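Side-chain contact in BH2851 (Bacillus halodurans, PDB 2GFG), which is a putative adenylate cyclase of the CYTH family, its exact function not established, and probably acts on triphosphate-containing substrates as its relatives do: residues L26-G31 against A127-E132. Numbering follows the deposited sequence.
Sequences LHIGEG and AEISYE
L26, I28, A127 and I129 form a small, purely apolar contact that packs the loop leaving helix 16-25 against the C-terminal end of strand 117-131, at the periphery of the CYTH barrel. No hydrogen bond links the two segments; aliphatic branches do all the touching, and leucine and isoleucine suit this partly buried patch. I28 touches two residues of the strand. Its CG2 meets the methyl CB of A127 at 3.8 Å, while CG1, beside the backbone N (chi1 -66°), passes CG2 of I129 at a looser 4.2 Å. The single methyl of A127 leaves room for the branched I28 to approach, consistent with that closer contact. Further along, I129 extends its CG1 arm, set between its own N and carbonyl carbon (chi1 59°), until CD1 lies 4.1 Å from CD2 of L26, the two side chains crossing at about a right angle. Between the two loop hydrophobes, H27 turns the chain out of the helix in a Schellman motif with positive phi (57°). E128 points away from the loop, in keeping with beta-strand alternation. The loop leads through F33, which touches I28 and A127, into strand 34-42, one barrel neighbour of 117-131; strand 134-143 pairs on the other side, its L138 also packing on I28, and F172, just after helix 158-171, touches L26.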
ATOM      1  N   LEU A  26     -14.890 -14.724   8.181  1.00 50.74           N
ATOM      2  CA  LEU A  26     -15.418 -13.845   7.116  1.00 51.10           C
ATOM      3  C   LEU A  26     -15.833 -14.641   5.841  1.00 51.10           C
ATOM      4  O   LEU A  26     -16.289 -14.049   4.862  1.00 52.17           O
ATOM      5  CB  LEU A  26     -14.392 -12.766   6.757  1.00 51.24           C
ATOM      6  CG  LEU A  26     -13.977 -11.825   7.907  1.00 50.60           C
ATOM      7  CD1 LEU A  26     -12.741 -11.054   7.542  1.00 51.01           C
ATOM      8  CD2 LEU A  26     -15.111 -10.876   8.276  1.00 51.69           C
ATOM      9  N   HIS A  27     -15.674 -15.977   5.882  1.00 51.17           N
ATOM     10  CA  HIS A  27     -16.056 -16.883   4.757  1.00 51.65           C
ATOM     11  C   HIS A  27     -15.347 -16.508   3.435  1.00 52.03           C
ATOM     12  O   HIS A  27     -15.959 -16.523   2.358  1.00 52.29           O
ATOM     13  CB  HIS A  27     -17.592 -16.919   4.573  1.00 52.22           C
ATOM     14  CG  HIS A  27     -18.340 -17.339   5.803  1.00 51.09           C
ATOM     15  N   ILE A  28     -14.048 -16.204   3.538  1.00 51.54           N
ATOM     16  CA  ILE A  28     -13.222 -15.840   2.382  1.00 51.64           C
ATOM     17  C   ILE A  28     -12.550 -17.081   1.805  1.00 51.41           C
ATOM     18  O   ILE A  28     -11.873 -17.811   2.521  1.00 51.19           O
ATOM     19  CB  ILE A  28     -12.140 -14.795   2.777  1.00 51.85           C
ATOM     20  CG1 ILE A  28     -12.809 -13.476   3.171  1.00 51.11           C
ATOM     21  CG2 ILE A  28     -11.129 -14.567   1.609  1.00 52.93           C
ATOM     22  CD1 ILE A  28     -11.924 -12.542   3.924  1.00 54.52           C
ATOM     23  N   GLY A  29     -12.728 -17.304   0.503  1.00 51.49           N
ATOM     24  CA  GLY A  29     -12.124 -18.461  -0.176  1.00 51.64           C
ATOM     25  C   GLY A  29     -10.676 -18.209  -0.577  1.00 51.86           C
ATOM     26  O   GLY A  29     -10.234 -17.066  -0.649  1.00 52.75           O
ATOM     27  N   GLU A  30      -9.942 -19.292  -0.840  1.00 52.28           N
ATOM     28  CA  GLU A  30      -8.544 -19.206  -1.324  1.00 52.47           C
ATOM     29  C   GLU A  30      -8.444 -18.423  -2.637  1.00 52.27           C
ATOM     30  O   GLU A  30      -7.517 -17.617  -2.823  1.00 52.43           O
ATOM     31  CB  GLU A  30      -7.964 -20.609  -1.523  1.00 52.80           C
ATOM     32  N   GLY A  31      -9.418 -18.637  -3.527  1.00 51.19           N
ATOM     33  CA  GLY A  31      -9.452 -17.972  -4.836  1.00 50.44           C
ATOM     34  C   GLY A  31      -9.750 -16.474  -4.785  1.00 50.12           C
ATOM     35  O   GLY A  31      -9.575 -15.769  -5.791  1.00 49.89           O
ATOM     36  N   ALA A 127      -7.047 -10.311  -0.062  1.00 42.32           N
ATOM     37  CA  ALA A 127      -8.478 -10.523  -0.185  1.00 42.84           C
ATOM     38  C   ALA A 127      -9.190  -9.234   0.255  1.00 43.69           C
ATOM     39  O   ALA A 127      -8.764  -8.587   1.202  1.00 44.06           O
ATOM     40  CB  ALA A 127      -8.908 -11.681   0.669  1.00 42.10           C
ATOM     41  N   GLU A 128     -10.235  -8.843  -0.481  1.00 44.39           N
ATOM     42  CA  GLU A 128     -11.021  -7.632  -0.155  1.00 45.08           C
ATOM     43  C   GLU A 128     -12.490  -7.956  -0.074  1.00 44.54           C
ATOM     44  O   GLU A 128     -13.002  -8.717  -0.881  1.00 45.02           O
ATOM     45  CB  GLU A 128     -10.813  -6.538  -1.210  1.00 46.22           C
ATOM     46  CG  GLU A 128      -9.412  -5.997  -1.284  1.00 51.06           C
ATOM     47  CD  GLU A 128      -9.295  -4.772  -2.205  1.00 52.78           C
ATOM     48  OE1 GLU A 128     -10.082  -3.819  -2.041  1.00 57.91           O
ATOM     49  OE2 GLU A 128      -8.405  -4.767  -3.075  1.00 58.33           O
ATOM     50  N   ILE A 129     -13.167  -7.380   0.919  1.00 44.18           N
ATOM     51  CA  ILE A 129     -14.629  -7.491   1.041  1.00 44.52           C
ATOM     52  C   ILE A 129     -15.218  -6.138   1.369  1.00 43.38           C
ATOM     53  O   ILE A 129     -14.531  -5.281   1.916  1.00 43.11           O
ATOM     54  CB  ILE A 129     -15.054  -8.533   2.151  1.00 45.05           C
ATOM     55  CG1 ILE A 129     -14.488  -8.136   3.537  1.00 44.88           C
ATOM     56  CG2 ILE A 129     -14.603  -9.932   1.764  1.00 46.25           C
ATOM     57  CD1 ILE A 129     -15.037  -8.984   4.694  1.00 46.19           C
ATOM     58  N   SER A 130     -16.480  -5.927   0.998  1.00 42.81           N
ATOM     59  CA  SER A 130     -17.204  -4.733   1.431  1.00 44.20           C
ATOM     60  C   SER A 130     -17.616  -4.935   2.875  1.00 45.15           C
ATOM     61  O   SER A 130     -18.239  -5.935   3.204  1.00 46.97           O
ATOM     62  CB  SER A 130     -18.439  -4.484   0.563  1.00 44.40           C
ATOM     63  OG  SER A 130     -19.422  -5.466   0.782  1.00 48.54           O
ATOM     64  N   TYR A 131     -17.185  -4.034   3.751  1.00 45.42           N
ATOM     65  CA  TYR A 131     -17.527  -4.109   5.164  1.00 45.13           C
ATOM     66  C   TYR A 131     -18.191  -2.810   5.592  1.00 45.30           C
ATOM     67  O   TYR A 131     -17.609  -1.739   5.445  1.00 44.12           O
ATOM     68  CB  TYR A 131     -16.278  -4.372   6.009  1.00 44.96           C
ATOM     69  CG  TYR A 131     -16.592  -4.724   7.440  1.00 43.98           C
ATOM     70  CD1 TYR A 131     -16.937  -6.030   7.797  1.00 44.61           C
ATOM     71  CD2 TYR A 131     -16.608  -3.742   8.432  1.00 43.70           C
ATOM     72  CE1 TYR A 131     -17.272  -6.361   9.130  1.00 43.15           C
ATOM     73  CE2 TYR A 131     -16.937  -4.053   9.761  1.00 44.84           C
ATOM     74  CZ  TYR A 131     -17.265  -5.368  10.103  1.00 45.32           C
ATOM     75  OH  TYR A 131     -17.575  -5.680  11.404  1.00 45.52           O
ATOM     76  N   GLU A 132     -19.426  -2.914   6.109  1.00 46.10           N
ATOM     77  CA  GLU A 132     -20.209  -1.743   6.502  1.00 46.99           C
ATOM     78  C   GLU A 132     -20.279  -0.756   5.307  1.00 47.19           C
ATOM     79  O   GLU A 132     -20.687  -1.157   4.213  1.00 47.38           O
ATOM     80  CB  GLU A 132     -19.620  -1.091   7.780  1.00 47.92           C
ATOM     81  CG  GLU A 132     -19.557  -2.032   9.005  1.00 49.75           C
ATOM     82  CD  GLU A 132     -20.887  -2.169   9.737  1.00 52.72           C
ATOM     83  OE1 GLU A 132     -21.923  -1.701   9.210  1.00 54.99           O
ATOM     84  OE2 GLU A 132     -20.894  -2.767  10.841  1.00 51.78           O
TER